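Local coordinates for uncharacterized protein DR_A0006 (Deinococcus radiodurans R1, PDB 3GGN), which is of unknown function but, as a polyketide cyclase/COQ10-type START-like domain of a longer protein, probably binds a hydrophobic ligand, at residues Asp8-Leu19 and Arg134-Glu145; Val41-Trp49 and Val60-Ala68. All coordinates share one frame; numbering follows the deposited sequence.

Contact 1: Asp8-Leu19 and Arg134-Glu145; sequences DAVTIGKPAEQL and RDDLMRFKREQE
Ile-12 lays its CD1 methyl against CD2 of the Phe-140 ring, 3.6 Å away, while its CG1 lies along the CB and CG of Lys-141, the two chains running in opposite senses. Leu-19 adds CD2 next to CZ of the same ring, and Trp-23 meets that ring edge-to-face. Thus the C-terminal helix of this Bet v 1-like fold packs alongside the strand, the axes of segments 8-12 and 134-145 coming within 8.7 Å and running 10° from parallel. Polar bonds hold both ends. At one, Arg-134, folded back at chi2 and chi3, gives its NE to the syn lone pair of Asp-8 OD2 at 2.8 Å, and Leu-137 CD1 touches Asp-8 CB. Were this aspartate an alanine, the Arg-134 guanidinium would probably lose its charged mate and be free to swing off the strand. At the other end, the N-H of Gly-13 runs almost straight (177°) to Glu-145 OE2, while Glu-145 OE1 takes Lys-141 NZ from above the carboxylate plane. Gln-18 NE2 donates to Gln-144 OE1 at 2.7 Å, the amide planes turned 63° apart. With both oxygens of Glu-145 engaged, its carboxylate is unlikely to rotate easily, and the charged groups bracket an apolar middle.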
loop_
_atom_site.group_PDB
_atom_site.type_symbol
_atom_site.label_atom_id
_atom_site.label_comp_id
_atom_site.label_asym_id
_atom_site.label_seq_id
_atom_site.Cartn_x
_atom_site.Cartn_y
_atom_site.Cartn_z
ATOM N N ASP B 8 10.909 -14.574 2.759
ATOM C CA ASP B 8 10.449 -14.424 1.387
ATOM C C ASP B 8 11.439 -13.511 0.689
ATOM O O ASP B 8 12.237 -12.830 1.338
ATOM C CB ASP B 8 9.056 -13.783 1.341
ATOM C CG ASP B 8 8.244 -14.218 0.124
ATOM O OD1 ASP B 8 8.838 -14.541 -0.932
ATOM O OD2 ASP B 8 6.999 -14.231 0.223
ATOM N N ALA B 9 11.382 -13.502 -0.634
ATOM C CA ALA B 9 12.260 -12.672 -1.430
ATOM C C ALA B 9 11.519 -12.280 -2.693
ATOM O O ALA B 9 10.653 -13.009 -3.175
ATOM C CB ALA B 9 13.529 -13.431 -1.786
ATOM N N VAL B 10 11.862 -11.117 -3.221
ATOM C CA VAL B 10 11.251 -10.634 -4.439
ATOM C C VAL B 10 12.348 -9.881 -5.164
ATOM O O VAL B 10 13.175 -9.208 -4.540
ATOM C CB VAL B 10 10.055 -9.690 -4.141
ATOM C CG1 VAL B 10 10.551 -8.357 -3.630
ATOM C CG2 VAL B 10 9.206 -9.512 -5.388
ATOM N N THR B 11 12.372 -10.027 -6.481
ATOM C CA THR B 11 13.366 -9.359 -7.297
ATOM C C THR B 11 12.702 -8.126 -7.873
ATOM O O THR B 11 11.598 -8.205 -8.411
ATOM C CB THR B 11 13.838 -10.269 -8.438
ATOM O OG1 THR B 11 14.240 -11.535 -7.896
ATOM C CG2 THR B 11 15.012 -9.624 -9.176
ATOM N N ILE B 12 13.376 -6.991 -7.758
ATOM C CA ILE B 12 12.835 -5.739 -8.250
ATOM C C ILE B 12 13.811 -5.026 -9.176
ATOM O O ILE B 12 15.001 -4.913 -8.878
ATOM C CB ILE B 12 12.467 -4.830 -7.069
ATOM C CG1 ILE B 12 11.423 -5.546 -6.202
ATOM C CG2 ILE B 12 11.960 -3.489 -7.573
ATOM C CD1 ILE B 12 11.082 -4.842 -4.918
ATOM N N GLY B 13 13.296 -4.544 -10.303
ATOM C CA GLY B 13 14.140 -3.858 -11.267
ATOM C C GLY B 13 14.558 -2.448 -10.887
ATOM O O GLY B 13 14.403 -1.517 -11.677
ATOM N N LYS B 14 15.085 -2.284 -9.680
ATOM C CA LYS B 14 15.548 -0.982 -9.211
ATOM C C LYS B 14 16.874 -1.136 -8.461
ATOM O O LYS B 14 17.189 -2.213 -7.960
ATOM C CB LYS B 14 14.506 -0.348 -8.289
ATOM C CG LYS B 14 13.245 0.144 -8.998
ATOM C CD LYS B 14 13.573 1.285 -9.959
ATOM C CE LYS B 14 12.330 1.841 -10.629
ATOM N NZ LYS B 14 12.682 2.788 -11.734
ATOM N N PRO B 15 17.673 -0.058 -8.387
ATOM C CA PRO B 15 18.965 -0.099 -7.687
ATOM C C PRO B 15 18.811 -0.404 -6.191
ATOM O O PRO B 15 17.830 0.003 -5.559
ATOM C CB PRO B 15 19.536 1.299 -7.931
ATOM C CG PRO B 15 18.936 1.680 -9.267
ATOM C CD PRO B 15 17.507 1.211 -9.118
ATOM N N ALA B 16 19.793 -1.103 -5.629
ATOM C CA ALA B 16 19.771 -1.483 -4.215
ATOM C C ALA B 16 19.618 -0.309 -3.249
ATOM O O ALA B 16 18.789 -0.353 -2.335
ATOM C CB ALA B 16 21.039 -2.285 -3.869
ATOM N N GLU B 17 20.424 0.729 -3.443
ATOM C CA GLU B 17 20.383 1.913 -2.584
ATOM C C GLU B 17 18.970 2.475 -2.443
ATOM O O GLU B 17 18.525 2.799 -1.339
ATOM C CB GLU B 17 21.296 3.016 -3.142
ATOM C CG GLU B 17 22.796 2.742 -3.049
ATOM C CD GLU B 17 23.328 2.764 -1.620
ATOM O OE1 GLU B 17 22.866 3.609 -0.821
ATOM O OE2 GLU B 17 24.225 1.949 -1.302
ATOM N N GLN B 18 18.272 2.594 -3.564
ATOM C CA GLN B 18 16.920 3.129 -3.558
ATOM C C GLN B 18 15.981 2.298 -2.693
ATOM O O GLN B 18 15.263 2.837 -1.854
ATOM C CB GLN B 18 16.375 3.189 -4.980
ATOM C CG GLN B 18 14.996 3.808 -5.085
ATOM C CD GLN B 18 14.450 3.749 -6.499
ATOM O OE1 GLN B 18 15.161 4.048 -7.465
ATOM N NE2 GLN B 18 13.180 3.376 -6.629
ATOM N N LEU B 19 15.995 0.984 -2.897
ATOM C CA LEU B 19 15.128 0.076 -2.144
ATOM C C LEU B 19 15.485 0.086 -0.666
ATOM O O LEU B 19 14.600 0.055 0.198
ATOM C CB LEU B 19 15.261 -1.340 -2.697
ATOM C CG LEU B 19 14.929 -1.435 -4.185
ATOM C CD1 LEU B 19 15.315 -2.813 -4.685
ATOM C CD2 LEU B 19 13.439 -1.152 -4.424
ATOM N N ARG B 134 4.249 -12.117 1.677
ATOM C CA ARG B 134 4.300 -12.231 0.214
ATOM C C ARG B 134 3.538 -11.079 -0.440
ATOM O O ARG B 134 4.062 -10.401 -1.322
ATOM C CB ARG B 134 3.696 -13.561 -0.262
ATOM C CG ARG B 134 3.512 -13.648 -1.794
ATOM C CD ARG B 134 4.835 -13.487 -2.517
ATOM N NE ARG B 134 5.730 -14.593 -2.209
ATOM C CZ ARG B 134 5.562 -15.829 -2.667
ATOM N NH1 ARG B 134 4.537 -16.107 -3.461
ATOM N NH2 ARG B 134 6.406 -16.790 -2.312
ATOM N N ASP B 135 2.302 -10.857 -0.002
ATOM C CA ASP B 135 1.486 -9.778 -0.548
ATOM C C ASP B 135 2.172 -8.419 -0.373
ATOM O O ASP B 135 2.221 -7.621 -1.310
ATOM C CB ASP B 135 0.104 -9.739 0.122
ATOM C CG ASP B 135 -0.728 -10.988 -0.158
ATOM O OD1 ASP B 135 -0.497 -11.641 -1.199
ATOM O OD2 ASP B 135 -1.625 -11.306 0.659
ATOM N N ASP B 136 2.686 -8.155 0.826
ATOM C CA ASP B 136 3.368 -6.889 1.101
ATOM C C ASP B 136 4.553 -6.675 0.150
ATOM O O ASP B 136 4.763 -5.567 -0.379
ATOM C CB ASP B 136 3.879 -6.850 2.548
ATOM C CG ASP B 136 2.760 -6.781 3.578
ATOM O OD1 ASP B 136 1.611 -6.430 3.224
ATOM O OD2 ASP B 136 3.042 -7.059 4.763
ATOM N N LEU B 137 5.329 -7.735 -0.067
ATOM C CA LEU B 137 6.485 -7.661 -0.944
ATOM C C LEU B 137 6.093 -7.446 -2.402
ATOM O O LEU B 137 6.740 -6.684 -3.112
ATOM C CB LEU B 137 7.338 -8.926 -0.804
ATOM C CG LEU B 137 8.188 -8.938 0.477
ATOM C CD1 LEU B 137 8.870 -10.283 0.644
ATOM C CD2 LEU B 137 9.229 -7.813 0.409
ATOM N N MET B 138 5.031 -8.110 -2.843
ATOM C CA MET B 138 4.581 -7.954 -4.223
ATOM C C MET B 138 4.079 -6.526 -4.461
ATOM O O MET B 138 4.343 -5.929 -5.510
ATOM C CB MET B 138 3.488 -8.978 -4.547
ATOM C CG MET B 138 4.005 -10.405 -4.639
ATOM S SD MET B 138 2.703 -11.629 -4.928
ATOM C CE MET B 138 2.811 -11.823 -6.707
ATOM N N ARG B 139 3.366 -5.965 -3.490
ATOM C CA ARG B 139 2.888 -4.601 -3.651
ATOM C C ARG B 139 4.080 -3.647 -3.701
ATOM O O ARG B 139 4.105 -2.711 -4.503
ATOM C CB ARG B 139 1.923 -4.228 -2.518
ATOM C CG ARG B 139 0.580 -4.956 -2.650
ATOM C CD ARG B 139 -0.521 -4.417 -1.737
ATOM N NE ARG B 139 -0.315 -4.774 -0.338
ATOM C CZ ARG B 139 0.347 -4.020 0.531
ATOM N NH1 ARG B 139 0.857 -2.858 0.140
ATOM N NH2 ARG B 139 0.513 -4.432 1.780
ATOM N N PHE B 140 5.070 -3.897 -2.850
ATOM C CA PHE B 140 6.281 -3.083 -2.805
ATOM C C PHE B 140 6.977 -3.130 -4.167
ATOM O O PHE B 140 7.502 -2.122 -4.646
ATOM C CB PHE B 140 7.218 -3.609 -1.709
ATOM C CG PHE B 140 8.552 -2.914 -1.655
ATOM C CD1 PHE B 140 8.632 -1.536 -1.466
ATOM C CD2 PHE B 140 9.738 -3.647 -1.758
ATOM C CE1 PHE B 140 9.878 -0.896 -1.378
ATOM C CE2 PHE B 140 10.978 -3.020 -1.669
ATOM C CZ PHE B 140 11.046 -1.634 -1.477
ATOM N N LYS B 141 6.978 -4.306 -4.788
ATOM C CA LYS B 141 7.590 -4.477 -6.102
ATOM C C LYS B 141 6.832 -3.651 -7.145
ATOM O O LYS B 141 7.419 -2.860 -7.876
ATOM C CB LYS B 141 7.559 -5.952 -6.503
ATOM C CG LYS B 141 8.051 -6.227 -7.916
ATOM C CD LYS B 141 7.974 -7.719 -8.213
ATOM C CE LYS B 141 8.666 -8.061 -9.522
ATOM N NZ LYS B 141 8.096 -7.300 -10.652
ATOM N N ARG B 142 5.519 -3.844 -7.206
ATOM C CA ARG B 142 4.681 -3.118 -8.155
ATOM C C ARG B 142 4.796 -1.613 -7.979
ATOM O O ARG B 142 4.938 -0.874 -8.953
ATOM C CB ARG B 142 3.218 -3.535 -7.985
ATOM C CG ARG B 142 2.214 -2.698 -8.773
ATOM C CD ARG B 142 0.795 -3.197 -8.521
ATOM N NE ARG B 142 -0.209 -2.354 -9.166
ATOM C CZ ARG B 142 -0.698 -1.238 -8.639
ATOM N NH1 ARG B 142 -0.287 -0.827 -7.441
ATOM N NH2 ARG B 142 -1.572 -0.515 -9.324
ATOM N N GLU B 143 4.730 -1.162 -6.731
ATOM C CA GLU B 143 4.809 0.260 -6.429
ATOM C C GLU B 143 6.126 0.868 -6.873
ATOM O O GLU B 143 6.151 1.945 -7.474
ATOM C CB GLU B 143 4.592 0.485 -4.932
ATOM C CG GLU B 143 3.145 0.279 -4.509
ATOM C CD GLU B 143 2.952 0.315 -3.006
ATOM O OE1 GLU B 143 3.513 1.220 -2.352
ATOM O OE2 GLU B 143 2.231 -0.561 -2.484
ATOM N N GLN B 144 7.223 0.181 -6.578
ATOM C CA GLN B 144 8.536 0.667 -6.962
ATOM C C GLN B 144 8.735 0.649 -8.473
ATOM O O GLN B 144 9.197 1.635 -9.043
ATOM C CB GLN B 144 9.633 -0.166 -6.289
ATOM C CG GLN B 144 9.817 0.140 -4.811
ATOM C CD GLN B 144 10.345 1.540 -4.570
ATOM O OE1 GLN B 144 11.328 1.961 -5.190
ATOM N NE2 GLN B 144 9.708 2.267 -3.664
ATOM N N GLU B 145 8.381 -0.461 -9.120
ATOM C CA GLU B 145 8.553 -0.585 -10.563
ATOM C C GLU B 145 7.667 0.355 -11.377
ATOM O O GLU B 145 7.971 0.640 -12.536
ATOM C CB GLU B 145 8.335 -2.037 -11.008
ATOM C CG GLU B 145 9.216 -3.030 -10.246
ATOM C CD GLU B 145 9.404 -4.353 -10.957
ATOM O OE1 GLU B 145 8.468 -4.806 -11.652
ATOM O OE2 GLU B 145 10.492 -4.950 -10.802
#

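Contact 2: Val41-Trp49 and Val60-Ala68; sequences VLDDKRSRW and VSWEAELTA
Glu-63 faces Arg-48 as a non-hydrogen-bonded pair in an antiparallel beta hairpin, strands 46-52 and 59-70 of the fold's curved sheet. Its CB lies at the edge of the Arg-48 guanidinium, and CG, anti to the backbone N (chi1 -163°), touches Leu-42 CD1 at 3.8 Å. The extended chain then brings the carboxylate between two arginines. OE1 meets Arg-48 NH2 at 2.7 Å; OE2 takes Arg-46 NH1 at the same 2.7 Å, the donor standing 48° out of the carboxylate plane. Arg-46 also pairs, at doubtfully short range, with Asp-43 of the preceding loop, probably splitting its charge between acids. On the other face of the sheet, with Ser-47 and Ala-64, the two tryptophans meet. Trp-49 CB sits over the Trp-62 six-membered ring, 3.9 Å from its centroid, a CH-pi contact, whereas the indoles are slid apart and barely overlap; Trp-77 stacks on Trp-49. Ladder bonds join the backbones, among them Ala-64 N to Ser-47 O at 2.8 Å. Before strand 46-52, Lys-45 curls at chi3 and chi4 to reach Leu-66 O with NZ. Trp-49 NE1, beside Ala-64 CB, donates to Ser-47 OG at 3.0 Å, the hydroxyl oxygen lying close to the indole plane.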
loop_
_atom_site.group_PDB
_atom_site.type_symbol
_atom_site.label_atom_id
_atom_site.label_comp_id
_atom_site.label_asym_id
_atom_site.label_seq_id
_atom_site.Cartn_x
_atom_site.Cartn_y
_atom_site.Cartn_z
ATOM N N VAL B 41 11.185 5.926 16.294
ATOM C CA VAL B 41 12.622 6.017 16.548
ATOM C C VAL B 41 12.849 6.613 17.936
ATOM O O VAL B 41 12.182 7.573 18.314
ATOM C CB VAL B 41 13.325 6.910 15.489
ATOM C CG1 VAL B 41 14.812 7.030 15.801
ATOM C CG2 VAL B 41 13.128 6.318 14.096
ATOM N N LEU B 42 13.773 6.032 18.699
ATOM C CA LEU B 42 14.092 6.522 20.039
ATOM C C LEU B 42 15.495 7.139 20.040
ATOM O O LEU B 42 15.834 7.940 20.912
ATOM C CB LEU B 42 14.006 5.382 21.064
ATOM C CG LEU B 42 12.625 4.717 21.192
ATOM C CD1 LEU B 42 12.640 3.661 22.284
ATOM C CD2 LEU B 42 11.583 5.776 21.508
ATOM N N ASP B 43 16.298 6.740 19.059
ATOM C CA ASP B 43 17.657 7.243 18.857
ATOM C C ASP B 43 18.261 6.472 17.692
ATOM O O ASP B 43 17.609 5.590 17.129
ATOM C CB ASP B 43 18.529 7.081 20.110
ATOM C CG ASP B 43 18.705 5.637 20.527
ATOM O OD1 ASP B 43 19.119 4.797 19.694
ATOM O OD2 ASP B 43 18.438 5.344 21.709
ATOM N N ASP B 44 19.499 6.804 17.335
ATOM C CA ASP B 44 20.176 6.164 16.212
ATOM C C ASP B 44 20.015 4.648 16.109
ATOM O O ASP B 44 19.845 4.113 15.014
ATOM C CB ASP B 44 21.674 6.503 16.222
ATOM C CG ASP B 44 21.944 7.990 16.012
ATOM O OD1 ASP B 44 21.090 8.665 15.401
ATOM O OD2 ASP B 44 23.011 8.483 16.443
ATOM N N LYS B 45 20.058 3.954 17.240
ATOM C CA LYS B 45 19.961 2.504 17.205
ATOM C C LYS B 45 18.678 1.893 17.766
ATOM O O LYS B 45 18.347 0.757 17.443
ATOM C CB LYS B 45 21.177 1.907 17.921
ATOM C CG LYS B 45 21.204 0.390 17.971
ATOM C CD LYS B 45 22.604 -0.134 18.267
ATOM C CE LYS B 45 23.566 0.172 17.117
ATOM N NZ LYS B 45 23.156 -0.471 15.831
ATOM N N ARG B 46 17.952 2.638 18.590
ATOM C CA ARG B 46 16.738 2.104 19.198
ATOM C C ARG B 46 15.428 2.648 18.652
ATOM O O ARG B 46 15.349 3.783 18.179
ATOM C CB ARG B 46 16.760 2.326 20.711
ATOM C CG ARG B 46 17.892 1.627 21.444
ATOM C CD ARG B 46 17.810 1.958 22.925
ATOM N NE ARG B 46 17.848 3.403 23.141
ATOM C CZ ARG B 46 17.014 4.068 23.934
ATOM N NH1 ARG B 46 16.066 3.422 24.597
ATOM N NH2 ARG B 46 17.122 5.386 24.053
ATOM N N SER B 47 14.394 1.821 18.760
ATOM C CA SER B 47 13.063 2.167 18.294
ATOM C C SER B 47 12.010 1.387 19.078
ATOM O O SER B 47 12.305 0.354 19.663
ATOM C CB SER B 47 12.945 1.872 16.793
ATOM O OG SER B 47 13.480 0.595 16.469
ATOM N N ARG B 48 10.787 1.906 19.099
ATOM C CA ARG B 48 9.673 1.273 19.792
ATOM C C ARG B 48 8.714 0.726 18.748
ATOM O O ARG B 48 8.244 1.467 17.887
ATOM C CB ARG B 48 8.938 2.296 20.657
ATOM C CG ARG B 48 7.750 1.733 21.411
ATOM C CD ARG B 48 7.843 2.125 22.876
ATOM N NE ARG B 48 9.120 1.683 23.433
ATOM C CZ ARG B 48 9.609 2.076 24.604
ATOM N NH1 ARG B 48 8.927 2.929 25.356
ATOM N NH2 ARG B 48 10.785 1.617 25.020
ATOM N N TRP B 49 8.427 -0.566 18.830
ATOM C CA TRP B 49 7.531 -1.215 17.886
ATOM C C TRP B 49 6.179 -1.521 18.541
ATOM O O TRP B 49 6.100 -1.726 19.750
ATOM C CB TRP B 49 8.177 -2.507 17.379
ATOM C CG TRP B 49 9.434 -2.287 16.575
ATOM C CD1 TRP B 49 10.505 -1.514 16.919
ATOM C CD2 TRP B 49 9.741 -2.849 15.293
ATOM N NE1 TRP B 49 11.461 -1.555 15.926
ATOM C CE2 TRP B 49 11.017 -2.368 14.918
ATOM C CE3 TRP B 49 9.066 -3.714 14.425
ATOM C CZ2 TRP B 49 11.626 -2.721 13.709
ATOM C CZ3 TRP B 49 9.674 -4.067 13.221
ATOM C CH2 TRP B 49 10.943 -3.568 12.876
ATOM N N VAL B 60 0.151 -4.210 21.606
ATOM C CA VAL B 60 1.367 -4.659 22.275
ATOM C C VAL B 60 2.599 -4.002 21.653
ATOM O O VAL B 60 2.773 -4.020 20.435
ATOM C CB VAL B 60 1.517 -6.191 22.177
ATOM C CG1 VAL B 60 2.829 -6.633 22.818
ATOM C CG2 VAL B 60 0.336 -6.867 22.854
ATOM N N SER B 61 3.448 -3.425 22.497
ATOM C CA SER B 61 4.658 -2.763 22.023
ATOM C C SER B 61 5.898 -3.208 22.787
ATOM O O SER B 61 5.819 -3.715 23.906
ATOM C CB SER B 61 4.507 -1.236 22.114
ATOM O OG SER B 61 4.640 -0.770 23.443
ATOM N N TRP B 62 7.051 -3.023 22.162
ATOM C CA TRP B 62 8.314 -3.401 22.770
ATOM C C TRP B 62 9.402 -2.535 22.161
ATOM O O TRP B 62 9.186 -1.870 21.150
ATOM C CB TRP B 62 8.611 -4.877 22.493
ATOM C CG TRP B 62 8.827 -5.174 21.044
ATOM C CD1 TRP B 62 10.008 -5.117 20.362
ATOM C CD2 TRP B 62 7.826 -5.533 20.085
ATOM N NE1 TRP B 62 9.805 -5.419 19.039
ATOM C CE2 TRP B 62 8.475 -5.679 18.840
ATOM C CE3 TRP B 62 6.441 -5.747 20.157
ATOM C CZ2 TRP B 62 7.788 -6.028 17.670
ATOM C CZ3 TRP B 62 5.755 -6.093 18.993
ATOM C CH2 TRP B 62 6.434 -6.230 17.766
ATOM N N GLU B 63 10.567 -2.541 22.788
ATOM C CA GLU B 63 11.684 -1.764 22.299
ATOM C C GLU B 63 12.601 -2.696 21.517
ATOM O O GLU B 63 12.782 -3.862 21.886
ATOM C CB GLU B 63 12.442 -1.150 23.476
ATOM C CG GLU B 63 13.362 -0.007 23.097
ATOM C CD GLU B 63 14.038 0.610 24.306
ATOM O OE1 GLU B 63 13.344 0.828 25.326
ATOM O OE2 GLU B 63 15.256 0.884 24.233
ATOM N N ALA B 64 13.170 -2.185 20.432
ATOM C CA ALA B 64 14.087 -2.971 19.618
ATOM C C ALA B 64 15.304 -2.127 19.251
ATOM O O ALA B 64 15.322 -0.914 19.470
ATOM C CB ALA B 64 13.386 -3.451 18.359
ATOM N N GLU B 65 16.320 -2.776 18.694
ATOM C CA GLU B 65 17.535 -2.077 18.286
ATOM C C GLU B 65 18.041 -2.615 16.947
ATOM O O GLU B 65 17.871 -3.792 16.640
ATOM C CB GLU B 65 18.625 -2.255 19.350
ATOM C CG GLU B 65 19.395 -3.562 19.244
ATOM C CD GLU B 65 20.429 -3.748 20.358
ATOM O OE1 GLU B 65 21.002 -2.742 20.838
ATOM O OE2 GLU B 65 20.675 -4.914 20.744
ATOM N N LEU B 66 18.651 -1.750 16.142
ATOM C CA LEU B 66 19.217 -2.181 14.872
ATOM C C LEU B 66 20.505 -2.917 15.226
ATOM O O LEU B 66 21.301 -2.409 16.006
ATOM C CB LEU B 66 19.565 -0.977 13.988
ATOM C CG LEU B 66 18.419 -0.130 13.432
ATOM C CD1 LEU B 66 18.971 1.142 12.795
ATOM C CD2 LEU B 66 17.641 -0.946 12.422
ATOM N N THR B 67 20.709 -4.109 14.673
ATOM C CA THR B 67 21.932 -4.853 14.955
ATOM C C THR B 67 22.885 -4.756 13.764
ATOM O O THR B 67 24.048 -5.152 13.848
ATOM C CB THR B 67 21.641 -6.337 15.232
ATOM O OG1 THR B 67 20.689 -6.449 16.294
ATOM C CG2 THR B 67 22.911 -7.053 15.657
ATOM N N ALA B 68 22.379 -4.232 12.654
ATOM C CA ALA B 68 23.175 -4.080 11.440
ATOM C C ALA B 68 22.482 -3.115 10.494
ATOM O O ALA B 68 21.280 -3.222 10.245
ATOM C CB ALA B 68 23.364 -5.432 10.748
#

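Contact 2 is nested in the chain between the two halves of contact 1, and the two lie on opposite sides of the chain's centre, their centres about 24 Å apart and their nearest atoms about 11 Å. The antiparallel sheet connects them: strand 4-12, at one edge, carries contact 1, whereas the hairpin of contact 2 lies toward the other edge, with strand 36-41 beyond it. Contact 1 fixes helix 130-146 to the sheet; contact 2 joins neighbouring strands within it. In START-like relatives the C-terminal helix and the curved sheet enclose a hydrophobic cavity; a similar ligand site here is an inference. Helix 130-146 meets the second subunit through Arg-142, while contact 2 touches no other chain.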